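Local atomic coordinates of 6-pyruvoyl tetrahydrobiopterin synthase (Plasmodium vivax, PDB entry 3LX3), a protein that belongs to the 6-pyruvoyl tetrahydropterin synthase family of the tunnelling (T-) fold, binds zinc and assembles from six copies of its chain. Residues 30-35 against 83-88; 22-27 against 55-60; 36-41 against 130-135. All coordinates share one frame; numbering follows the deposited sequence. Where two conformers were deposited one is given.

Contact 1. Residues 30-35 against 83-88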
loop_
_atom_site.group_PDB
_atom_site.type_symbol
_atom_site.label_atom_id
_atom_site.label_comp_id
_atom_site.label_asym_id
_atom_site.label_seq_id
_atom_site.Cartn_x
_atom_site.Cartn_y
_atom_site.Cartn_z
ATOM N N PHE A 30 10.128 8.440 7.195
ATOM C CA PHE A 30 11.563 8.165 7.369
ATOM C C PHE A 30 12.111 8.247 5.949
ATOM O O PHE A 30 12.564 7.243 5.336
ATOM C CB PHE A 30 11.842 6.770 7.923
ATOM C CG PHE A 30 11.158 6.470 9.209
ATOM C CD1 PHE A 30 10.565 7.480 9.961
ATOM C CD2 PHE A 30 11.106 5.163 9.662
ATOM C CE1 PHE A 30 9.928 7.184 11.140
ATOM C CE2 PHE A 30 10.463 4.864 10.844
ATOM C CZ PHE A 30 9.879 5.888 11.577
ATOM N N SER A 31 12.041 9.456 5.436
ATOM C CA SER A 31 12.355 9.742 4.041
ATOM C C SER A 31 13.405 10.829 3.923
ATOM O O SER A 31 13.485 11.737 4.772
ATOM C CB SER A 31 11.103 10.197 3.283
ATOM O OG SER A 31 10.539 11.362 3.866
ATOM N N PHE A 32 14.188 10.749 2.862
ATOM C CA PHE A 32 15.082 11.840 2.479
ATOM C C PHE A 32 14.977 12.005 0.984
ATOM O O PHE A 32 15.265 11.083 0.225
ATOM C CB PHE A 32 16.542 11.701 2.965
ATOM C CG PHE A 32 17.201 10.349 2.771
ATOM C CD1 PHE A 32 18.154 10.160 1.768
ATOM C CD2 PHE A 32 16.943 9.280 3.640
ATOM C CE1 PHE A 32 18.828 8.939 1.664
ATOM C CE2 PHE A 32 17.560 8.079 3.461
ATOM C CZ PHE A 32 18.499 7.907 2.482
ATOM N N ASN A 33 14.494 13.169 0.571
ATOM C CA ASN A 33 14.261 13.450 -0.805
ATOM C C ASN A 33 15.454 14.195 -1.358
ATOM O O ASN A 33 15.722 15.340 -0.980
ATOM C CB ASN A 33 12.994 14.288 -0.900
ATOM C CG ASN A 33 11.749 13.554 -0.333
ATOM O OD1 ASN A 33 11.772 12.359 -0.013
ATOM N ND2 ASN A 33 10.694 14.322 -0.125
ATOM N N CYS A 34 16.234 13.477 -2.169
ATOM C CA CYS A 34 17.583 13.883 -2.511
ATOM C C CYS A 34 17.877 13.725 -3.994
ATOM O O CYS A 34 17.277 12.881 -4.684
ATOM C CB CYS A 34 18.632 13.057 -1.740
ATOM S SG CYS A 34 18.653 13.435 0.024
ATOM N N ALA A 35 18.847 14.515 -4.456
ATOM C CA ALA A 35 19.404 14.360 -5.775
ATOM C C ALA A 35 20.707 13.538 -5.691
ATOM O O ALA A 35 21.409 13.567 -4.679
ATOM C CB ALA A 35 19.687 15.736 -6.386
ATOM N N LYS A 83 16.573 13.490 8.358
ATOM C CA LYS A 83 16.446 14.913 8.183
ATOM C C LYS A 83 17.793 15.520 7.787
ATOM O O LYS A 83 17.792 16.524 7.035
ATOM C CB LYS A 83 15.860 15.551 9.451
ATOM C CG LYS A 83 15.693 17.059 9.411
ATOM C CD LYS A 83 14.601 17.537 8.466
ATOM C CE LYS A 83 14.464 19.075 8.583
ATOM N NZ LYS A 83 13.688 19.718 7.470
ATOM N N GLN A 84 18.914 14.937 8.230
ATOM C CA GLN A 84 20.218 15.451 7.873
ATOM C C GLN A 84 20.487 15.326 6.385
ATOM O O GLN A 84 21.141 16.174 5.777
ATOM C CB GLN A 84 21.314 14.724 8.651
ATOM C CG GLN A 84 21.214 14.965 10.159
ATOM C CD GLN A 84 22.044 13.972 10.981
ATOM O OE1 GLN A 84 22.651 13.025 10.440
ATOM N NE2 GLN A 84 22.073 14.187 12.300
ATOM N N LEU A 85 19.974 14.258 5.786
ATOM C CA LEU A 85 20.171 14.027 4.354
ATOM C C LEU A 85 19.157 14.753 3.482
ATOM O O LEU A 85 19.470 15.258 2.386
ATOM C CB LEU A 85 20.096 12.545 4.063
ATOM C CG LEU A 85 21.130 11.657 4.763
ATOM C CD1 LEU A 85 20.681 10.193 4.773
ATOM C CD2 LEU A 85 22.395 11.828 4.031
ATOM N N ASP A 86 17.928 14.815 3.968
ATOM C CA ASP A 86 16.799 15.296 3.187
ATOM C C ASP A 86 17.044 16.654 2.548
ATOM O O ASP A 86 17.614 17.561 3.175
ATOM C CB ASP A 86 15.585 15.407 4.110
ATOM C CG ASP A 86 14.316 15.834 3.393
ATOM O OD1 ASP A 86 13.689 16.836 3.845
ATOM O OD2 ASP A 86 13.922 15.247 2.375
ATOM N N HIS A 87 16.592 16.789 1.296
ATOM C CA HIS A 87 16.578 18.072 0.581
ATOM C C HIS A 87 17.970 18.535 0.217
ATOM O O HIS A 87 18.292 19.693 0.268
ATOM C CB HIS A 87 15.827 19.195 1.299
ATOM C CG HIS A 87 14.476 19.422 0.734
ATOM N ND1 HIS A 87 14.114 20.583 0.089
ATOM C CD2 HIS A 87 13.417 18.586 0.650
ATOM C CE1 HIS A 87 12.868 20.468 -0.327
ATOM N NE2 HIS A 87 12.421 19.271 -0.001
ATOM N N HIS A 88 18.807 17.614 -0.196
ATOM C CA HIS A 88 20.142 17.923 -0.700
ATOM C C HIS A 88 20.548 17.011 -1.830
ATOM O O HIS A 88 19.938 15.955 -2.087
ATOM C CB HIS A 88 21.206 17.663 0.399
ATOM C CG HIS A 88 21.086 18.535 1.574
ATOM N ND1 HIS A 88 20.383 18.151 2.693
ATOM C CD2 HIS A 88 21.571 19.768 1.829
ATOM C CE1 HIS A 88 20.448 19.112 3.597
ATOM N NE2 HIS A 88 21.167 20.108 3.106
HETATM O O HOH W 1 11.178 14.212 3.307
HETATM O O HOH W 2 10.782 17.233 -0.086
#
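Phe32 offers the flat of its ring to Leu85, whose CD1 sits 3.7 Å from the ring centroid and only 4° off the ring normal, a CH-pi contact over the middle of the face. The two side chains run side by side in the same direction, and Leu85 CB adds a second touch, 3.8 Å from Phe32 CB. Phe32 holds its ring there by placing CG between its own backbone N and carbonyl carbon (chi1 46°), while Cys34 SG lies at the ring edge, in plane. The ring of Tyr52 meets that of Phe32 nearly parallel, and Ile137 and Ile141 of helix 134-149 close in on Phe32 as well. Here the end of helix 71-85 is fastened to strand 20-40 of the antiparallel sheet, the helix-on-sheet layer of this fold, and Asp86 is where the chain leaves helical geometry. With CG anti to its backbone N (chi1 -177°), Asp86 lies alongside Asn33, pointing the same way, and accepts Asn33 N at OD2, 2.8 Å away and almost straight, through the anti lone pair. The same OD2 takes a water that also bonds Ser31 OG, which gives the carboxylate oxygen two donors. Past this point the backbones take over: His87 N bonds Asn33 O, and Ala35 N bonds His88 O at 3.0 Å. His88 ND1 bonds back to Leu85 O at 3.0 Å, approaching from above the carbonyl plane, so the ring closes over the turn that follows the helix. A second water joins Asn33 ND2 to His87 NE2. The His87 ring stacks on His48 of a second subunit, and the side chain of His87 lies about 5 Å from a bound zinc ion.

Contact 2. Residues 22-27 against 55-60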
loop_
_atom_site.group_PDB
_atom_site.type_symbol
_atom_site.label_atom_id
_atom_site.label_comp_id
_atom_site.label_asym_id
_atom_site.label_seq_id
_atom_site.Cartn_x
_atom_site.Cartn_y
_atom_site.Cartn_z
ATOM N N GLU A 22 11.744 -9.099 17.658
ATOM C CA GLU A 22 12.291 -8.257 16.584
ATOM C C GLU A 22 11.353 -7.101 16.362
ATOM O O GLU A 22 10.189 -7.304 16.106
ATOM C CB GLU A 22 12.442 -9.065 15.322
ATOM C CG GLU A 22 12.943 -8.356 14.129
ATOM C CD GLU A 22 13.033 -9.317 12.961
ATOM O OE1 GLU A 22 12.144 -9.296 12.076
ATOM O OE2 GLU A 22 13.962 -10.130 12.943
ATOM N N LEU A 23 11.873 -5.878 16.442
ATOM C CA LEU A 23 11.075 -4.693 16.222
ATOM C C LEU A 23 11.385 -4.122 14.833
ATOM O O LEU A 23 12.558 -4.142 14.390
ATOM C CB LEU A 23 11.375 -3.634 17.257
ATOM C CG LEU A 23 11.094 -4.017 18.690
ATOM C CD1 LEU A 23 11.292 -2.808 19.593
ATOM C CD2 LEU A 23 9.740 -4.673 18.924
ATOM N N LEU A 24 10.358 -3.602 14.179
ATOM C CA LEU A 24 10.471 -2.944 12.882
ATOM C C LEU A 24 9.788 -1.609 12.952
ATOM O O LEU A 24 8.603 -1.536 13.335
ATOM C CB LEU A 24 9.798 -3.767 11.784
ATOM C CG LEU A 24 9.699 -3.107 10.392
ATOM C CD1 LEU A 24 11.074 -2.912 9.778
ATOM C CD2 LEU A 24 8.826 -4.016 9.515
ATOM N N VAL A 25 10.506 -0.566 12.564
ATOM C CA VAL A 25 9.871 0.714 12.378
ATOM C C VAL A 25 10.082 1.160 10.908
ATOM O O VAL A 25 11.181 1.133 10.375
ATOM C CB VAL A 25 10.353 1.825 13.370
ATOM C CG1 VAL A 25 9.932 1.470 14.783
ATOM C CG2 VAL A 25 11.848 2.092 13.261
ATOM N N GLU A 26 8.959 1.537 10.279
ATOM C CA GLU A 26 8.908 1.882 8.876
ATOM C C GLU A 26 7.811 2.859 8.617
ATOM O O GLU A 26 6.698 2.708 9.077
ATOM C CB GLU A 26 8.740 0.625 8.002
ATOM C CG GLU A 26 7.367 0.024 7.874
ATOM C CD GLU A 26 7.410 -1.368 7.223
ATOM O OE1 GLU A 26 8.293 -1.602 6.356
ATOM O OE2 GLU A 26 6.584 -2.232 7.618
ATOM N N SER A 27 8.102 3.861 7.807
ATOM C CA SER A 27 7.138 4.936 7.595
ATOM C C SER A 27 7.502 5.726 6.368
ATOM O O SER A 27 8.679 5.991 6.145
ATOM C CB SER A 27 7.143 5.905 8.781
ATOM O OG SER A 27 6.021 6.817 8.662
ATOM N N SER A 55 13.957 1.964 6.650
ATOM C CA SER A 55 13.373 1.248 7.773
ATOM C C SER A 55 14.452 0.682 8.665
ATOM O O SER A 55 15.549 0.390 8.226
ATOM C CB SER A 55 12.420 0.171 7.328
ATOM O OG SER A 55 13.105 -0.847 6.661
ATOM N N LEU A 56 14.115 0.490 9.936
ATOM C CA LEU A 56 15.039 -0.075 10.922
ATOM C C LEU A 56 14.400 -1.284 11.579
ATOM O O LEU A 56 13.247 -1.216 12.017
ATOM C CB LEU A 56 15.375 0.970 11.998
ATOM C CG LEU A 56 16.123 0.502 13.240
ATOM C CD1 LEU A 56 17.554 0.097 12.892
ATOM C CD2 LEU A 56 16.109 1.633 14.287
ATOM N N ARG A 57 15.183 -2.367 11.627
ATOM C CA ARG A 57 14.820 -3.593 12.321
ATOM C C ARG A 57 15.895 -3.882 13.357
ATOM O O ARG A 57 17.091 -3.678 13.111
ATOM C CB ARG A 57 14.727 -4.727 11.317
ATOM C CG ARG A 57 14.373 -6.113 11.830
ATOM C CD ARG A 57 14.130 -7.041 10.602
ATOM N NE ARG A 57 13.511 -6.324 9.464
ATOM C CZ ARG A 57 12.377 -6.641 8.830
ATOM N NH1 ARG A 57 11.662 -7.706 9.152
ATOM N NH2 ARG A 57 11.965 -5.880 7.824
ATOM N N LEU A 58 15.469 -4.389 14.498
ATOM C CA LEU A 58 16.433 -4.781 15.522
ATOM C C LEU A 58 15.900 -5.960 16.304
ATOM O O LEU A 58 14.705 -6.275 16.225
ATOM C CB LEU A 58 16.781 -3.613 16.436
ATOM C CG LEU A 58 15.681 -2.878 17.235
ATOM C CD1 LEU A 58 15.208 -3.695 18.430
ATOM C CD2 LEU A 58 16.219 -1.535 17.718
ATOM N N ARG A 59 16.776 -6.637 17.050
ATOM C CA ARG A 59 16.414 -7.782 17.887
ATOM C C ARG A 59 17.005 -7.615 19.278
ATOM O O ARG A 59 18.166 -7.141 19.430
ATOM C CB ARG A 59 16.929 -9.094 17.296
ATOM C CG ARG A 59 16.364 -9.401 15.917
ATOM C CD ARG A 59 17.066 -10.516 15.244
ATOM N NE ARG A 59 16.608 -10.662 13.868
ATOM C CZ ARG A 59 17.343 -11.171 12.889
ATOM N NH1 ARG A 59 18.579 -11.589 13.131
ATOM N NH2 ARG A 59 16.833 -11.267 11.676
ATOM N N GLY A 60 16.246 -8.024 20.284
ATOM C CA GLY A 60 16.752 -8.078 21.663
ATOM C C GLY A 60 15.761 -8.860 22.482
ATOM O O GLY A 60 14.781 -9.389 21.951
#
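Leu23 and Leu58, and likewise Val25 and Leu56, form hydrogen-bonded pairs of an antiparallel ladder whose short strand axes approach to 4.6 Å with their directions 163° apart. Each pair is closed by two backbone bonds, such as Val25 N to Leu56 O at 2.9 Å; Leu24 faces Arg57 between them and Glu22 faces Arg59 beyond Leu23-Leu58, both as non-hydrogen-bonded pairs. The side chains divide by face. On one, Leu23 lies alongside Leu58, with CB 4.0 Å from Leu58 CD1, and Val25 CG2 packs 3.9 Å from Leu56 CB. This apolar face is covered by helix 71-85, where Phe71 meets Leu23 and Val25, Leu74 meets Leu58 and Val78 meets Leu56. Strands 20-40 and 48-61 are neighbours in the antiparallel sheet that carries the helices of the fold, and the edge of 22-25 pairs with a strand of a third subunit, so the sheet continues across the interface. On the other face Glu22 stretches out, CG anti to the backbone N (chi1 178°), until its carboxylate lies between two arginines. OE2 receives Arg59 NE at 2.9 Å through its anti lone pair, in the guanidinium plane, and the two flat groups are nearly coplanar; Arg59 NH2 adds a weak bond to the same oxygen. Arg57 comes in differently, its guanidinium turned 75° from the carboxylate; its CG touches Glu22 CG at 3.5 Å, and its NH1 makes only a weak salt bridge to Glu22 OE1 at 3.4 Å. The stronger partner of Arg57 is Glu163 on the adjoining strand 161-167, which leaves its guanidinium shared between two acids. Leu24 CD1 lies over a face of that guanidinium, 3.7 Å from Arg57 NH2.

Contact 3. Residues 36-41 against 130-135. With ZN (zinc ion), chain B; XTN (2-amino-1,5-dihydropteridine-4,6-dione), chain C.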
loop_
_atom_site.group_PDB
_atom_site.type_symbol
_atom_site.label_atom_id
_atom_site.label_comp_id
_atom_site.label_asym_id
_atom_site.label_seq_id
_atom_site.Cartn_x
_atom_site.Cartn_y
_atom_site.Cartn_z
ATOM N N HIS A 36 21.029 12.810 -6.764
ATOM C CA HIS A 36 22.258 12.047 -6.815
ATOM C C HIS A 36 22.567 11.674 -8.260
ATOM O O HIS A 36 21.730 11.843 -9.134
ATOM C CB HIS A 36 22.181 10.804 -5.898
ATOM C CG HIS A 36 21.662 9.560 -6.553
ATOM N ND1 HIS A 36 22.363 8.372 -6.498
ATOM C CD2 HIS A 36 20.511 9.297 -7.211
ATOM C CE1 HIS A 36 21.660 7.434 -7.116
ATOM N NE2 HIS A 36 20.537 7.965 -7.579
ATOM N N PHE A 37 23.725 11.075 -8.456
ATOM C CA PHE A 37 23.957 10.247 -9.639
ATOM C C PHE A 37 25.041 9.229 -9.294
ATOM O O PHE A 37 26.045 9.541 -8.629
ATOM C CB PHE A 37 24.288 11.086 -10.919
ATOM C CG PHE A 37 25.556 11.903 -10.850
ATOM C CD1 PHE A 37 26.781 11.373 -11.232
ATOM C CD2 PHE A 37 25.489 13.239 -10.496
ATOM C CE1 PHE A 37 27.923 12.158 -11.234
ATOM C CE2 PHE A 37 26.616 14.009 -10.467
ATOM C CZ PHE A 37 27.832 13.462 -10.826
ATOM N N ILE A 38 24.869 8.024 -9.819
ATOM C CA ILE A 38 25.870 6.948 -9.718
ATOM C C ILE A 38 27.002 7.200 -10.702
ATOM O O ILE A 38 26.757 7.532 -11.866
ATOM C CB ILE A 38 25.236 5.579 -10.093
ATOM C CG1 ILE A 38 24.140 5.187 -9.097
ATOM C CG2 ILE A 38 26.334 4.477 -10.228
ATOM C CD1 ILE A 38 24.582 4.995 -7.673
ATOM N N ALA A 39 28.240 7.052 -10.240
ATOM C CA ALA A 39 29.404 7.015 -11.104
ATOM C C ALA A 39 30.350 5.964 -10.584
ATOM O O ALA A 39 30.647 5.920 -9.401
ATOM C CB ALA A 39 30.132 8.396 -11.126
ATOM N N PHE A 40 30.836 5.122 -11.486
ATOM C CA PHE A 40 31.910 4.159 -11.185
ATOM C C PHE A 40 32.758 3.983 -12.447
ATOM O O PHE A 40 32.528 4.656 -13.420
ATOM C CB PHE A 40 31.375 2.812 -10.610
ATOM C CG PHE A 40 30.329 2.113 -11.431
ATOM C CD1 PHE A 40 30.675 1.283 -12.505
ATOM C CD2 PHE A 40 28.998 2.162 -11.037
ATOM C CE1 PHE A 40 29.704 0.575 -13.217
ATOM C CE2 PHE A 40 28.028 1.451 -11.749
ATOM C CZ PHE A 40 28.398 0.669 -12.849
ATOM N N LYS A 41 33.766 3.123 -12.432
ATOM C CA LYS A 41 34.682 3.033 -13.573
ATOM C C LYS A 41 33.927 2.601 -14.803
ATOM O O LYS A 41 33.276 1.557 -14.808
ATOM C CB LYS A 41 35.818 2.037 -13.272
ATOM C CG LYS A 41 36.845 2.551 -12.290
ATOM C CD LYS A 41 37.685 3.665 -12.917
ATOM C CE LYS A 41 38.761 4.201 -11.973
ATOM N NZ LYS A 41 39.386 5.422 -12.611
ATOM N N LYS A 130 31.895 5.971 -1.338
ATOM C CA LYS A 130 32.530 5.999 -2.640
ATOM C C LYS A 130 31.523 6.194 -3.789
ATOM O O LYS A 130 31.852 6.808 -4.812
ATOM C CB LYS A 130 33.338 4.720 -2.858
ATOM C CG LYS A 130 34.465 4.506 -1.833
ATOM C CD LYS A 130 35.072 3.129 -1.966
ATOM C CE LYS A 130 35.566 2.849 -3.387
ATOM N NZ LYS A 130 36.375 3.955 -4.001
ATOM N N HIS A 131 30.307 5.667 -3.615
ATOM C CA HIS A 131 29.236 5.750 -4.636
ATOM C C HIS A 131 27.965 6.054 -3.914
ATOM O O HIS A 131 27.732 5.503 -2.825
ATOM C CB HIS A 131 29.043 4.424 -5.382
ATOM C CG HIS A 131 30.336 3.788 -5.810
ATOM N ND1 HIS A 131 31.001 2.915 -4.996
ATOM C CD2 HIS A 131 31.085 3.928 -6.929
ATOM C CE1 HIS A 131 32.100 2.500 -5.616
ATOM N NE2 HIS A 131 32.192 3.116 -6.781
ATOM N N SER A 132 27.095 6.867 -4.513
ATOM C CA SER A 132 25.771 7.057 -3.950
ATOM C C SER A 132 24.778 5.934 -4.313
ATOM O O SER A 132 23.642 6.184 -4.770
ATOM C CB SER A 132 25.234 8.449 -4.296
ATOM O OG SER A 132 25.199 8.633 -5.700
ATOM N N SER A 133 25.242 4.698 -4.096
ATOM C CA SER A 133 24.376 3.547 -4.286
ATOM C C SER A 133 23.538 3.327 -3.052
ATOM O O SER A 133 23.852 3.745 -1.926
ATOM C CB SER A 133 25.199 2.307 -4.586
ATOM O OG SER A 133 26.038 1.936 -3.477
ATOM N N THR A 134 22.450 2.592 -3.277
ATOM C CA THR A 134 21.574 2.245 -2.198
ATOM C C THR A 134 22.272 1.492 -1.073
ATOM O O THR A 134 22.064 1.765 0.094
ATOM C CB THR A 134 20.398 1.449 -2.805
ATOM O OG1 THR A 134 19.853 2.165 -3.930
ATOM C CG2 THR A 134 19.295 1.246 -1.781
ATOM N N GLU A 135 23.148 0.565 -1.461
ATOM C CA GLU A 135 23.950 -0.237 -0.553
ATOM C C GLU A 135 24.862 0.620 0.320
ATOM O O GLU A 135 24.875 0.464 1.538
ATOM C CB GLU A 135 24.805 -1.220 -1.329
ATOM C CG GLU A 135 24.096 -2.352 -2.054
ATOM C CD GLU A 135 23.747 -2.059 -3.527
ATOM O OE1 GLU A 135 23.320 -0.914 -3.831
ATOM O OE2 GLU A 135 23.863 -3.022 -4.320
HETATM ZN ZN ZN B . 19.136 6.880 -8.720
HETATM N N1 XTN C . 21.817 -1.315 -8.518
HETATM C C2 XTN C . 22.149 -1.467 -7.220
HETATM N N2 XTN C . 22.533 -2.665 -6.743
HETATM N N3 XTN C . 22.159 -0.350 -6.346
HETATM C C4 XTN C . 21.767 0.869 -6.750
HETATM O O4 XTN C . 21.758 1.808 -5.918
HETATM N N5 XTN C . 20.985 2.190 -8.596
HETATM C C6 XTN C . 20.653 2.300 -9.917
HETATM O O6 XTN C . 20.298 3.394 -10.364
HETATM C C7 XTN C . 20.737 1.159 -10.770
HETATM N N8 XTN C . 21.126 -0.004 -10.243
HETATM C C4A XTN C . 21.387 0.987 -8.089
HETATM C C8A XTN C . 21.430 -0.112 -8.947
HETATM O O HOH W 3 25.618 11.329 -6.058
HETATM O O HOH W 4 28.136 7.929 -7.150
HETATM O O HOH W 5 31.017 7.695 -7.307
HETATM O O HOH W 6 20.663 5.864 -9.637
HETATM O O HOH W 7 17.983 5.486 -9.938
#
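His36 brings the ND1 edge of its ring against Ser132, donating to OG at 3.0 Å with the hydroxyl near the ring plane (N-H...O 156°). Ser132 OG is set between its own backbone N and carbonyl carbon (chi1 58°), and one water links it to Phe37 N. A second water is held by Phe37 O, Ala39 N and Ser132 N, so that it joins the two backbones. Beside this, in the conformer given, Ile38 CD1 lies against the peptide after Ser132, while His131 turns its CD2 edge to Ala39 O, which lies in the ring plane; ND1 of that ring is bonded to Glu136. Ser132 is the centre of an inverse gamma turn just ahead of helix 134-149, and Ser133, the N-cap, bonds Glu136 N and also Gly66 of a fourth subunit.

Across the His36 ring from ND1, NE2 binds the zinc ion at 2.1 Å, in a site that His48 and His50 complete together with two waters. Both waters donate to O6 of 2-amino-1,5-dihydropteridine-4,6-dione. At the first turn of the helix, Thr134 N and OG1 both bond O4 of this ligand, the backbone N at 2.8 Å and nearly straight, and Glu135 OE2 accepts its N2 at 2.8 Å. Donation from ND1 leaves NE2 to the metal with its lone pair, so Ser132, as a second-shell residue, is placed to help set the ring's rotation and ties a zinc ligand to the segment that leads into the helix bearing Thr134 and Glu135.

All three contacts draw on strand 20-40, taken in succession from 22-27 through 30-35 to 36-41. Contacts 1 and 2 have centres 20 Å apart yet touch, Phe30 CE2 packing 3.7 Å from Val25 C, and helix 71-85, whose end contact 1 holds, also covers the apolar face of contact 2. Segment 36-41 of contact 3, which carries zinc and ligand, continues directly from 30-35 of contact 1, with no other touch between them. Contacts 2 and 3 stand on opposite sides of the chain's centre, about 10 Å apart at their nearest atoms, but the side chain of Leu23 comes within about 4 Å of a bound 2-amino-1,5-dihydropteridine-4,6-dione and packs on Glu135 of a neighbouring subunit, so the pocket is built between chains.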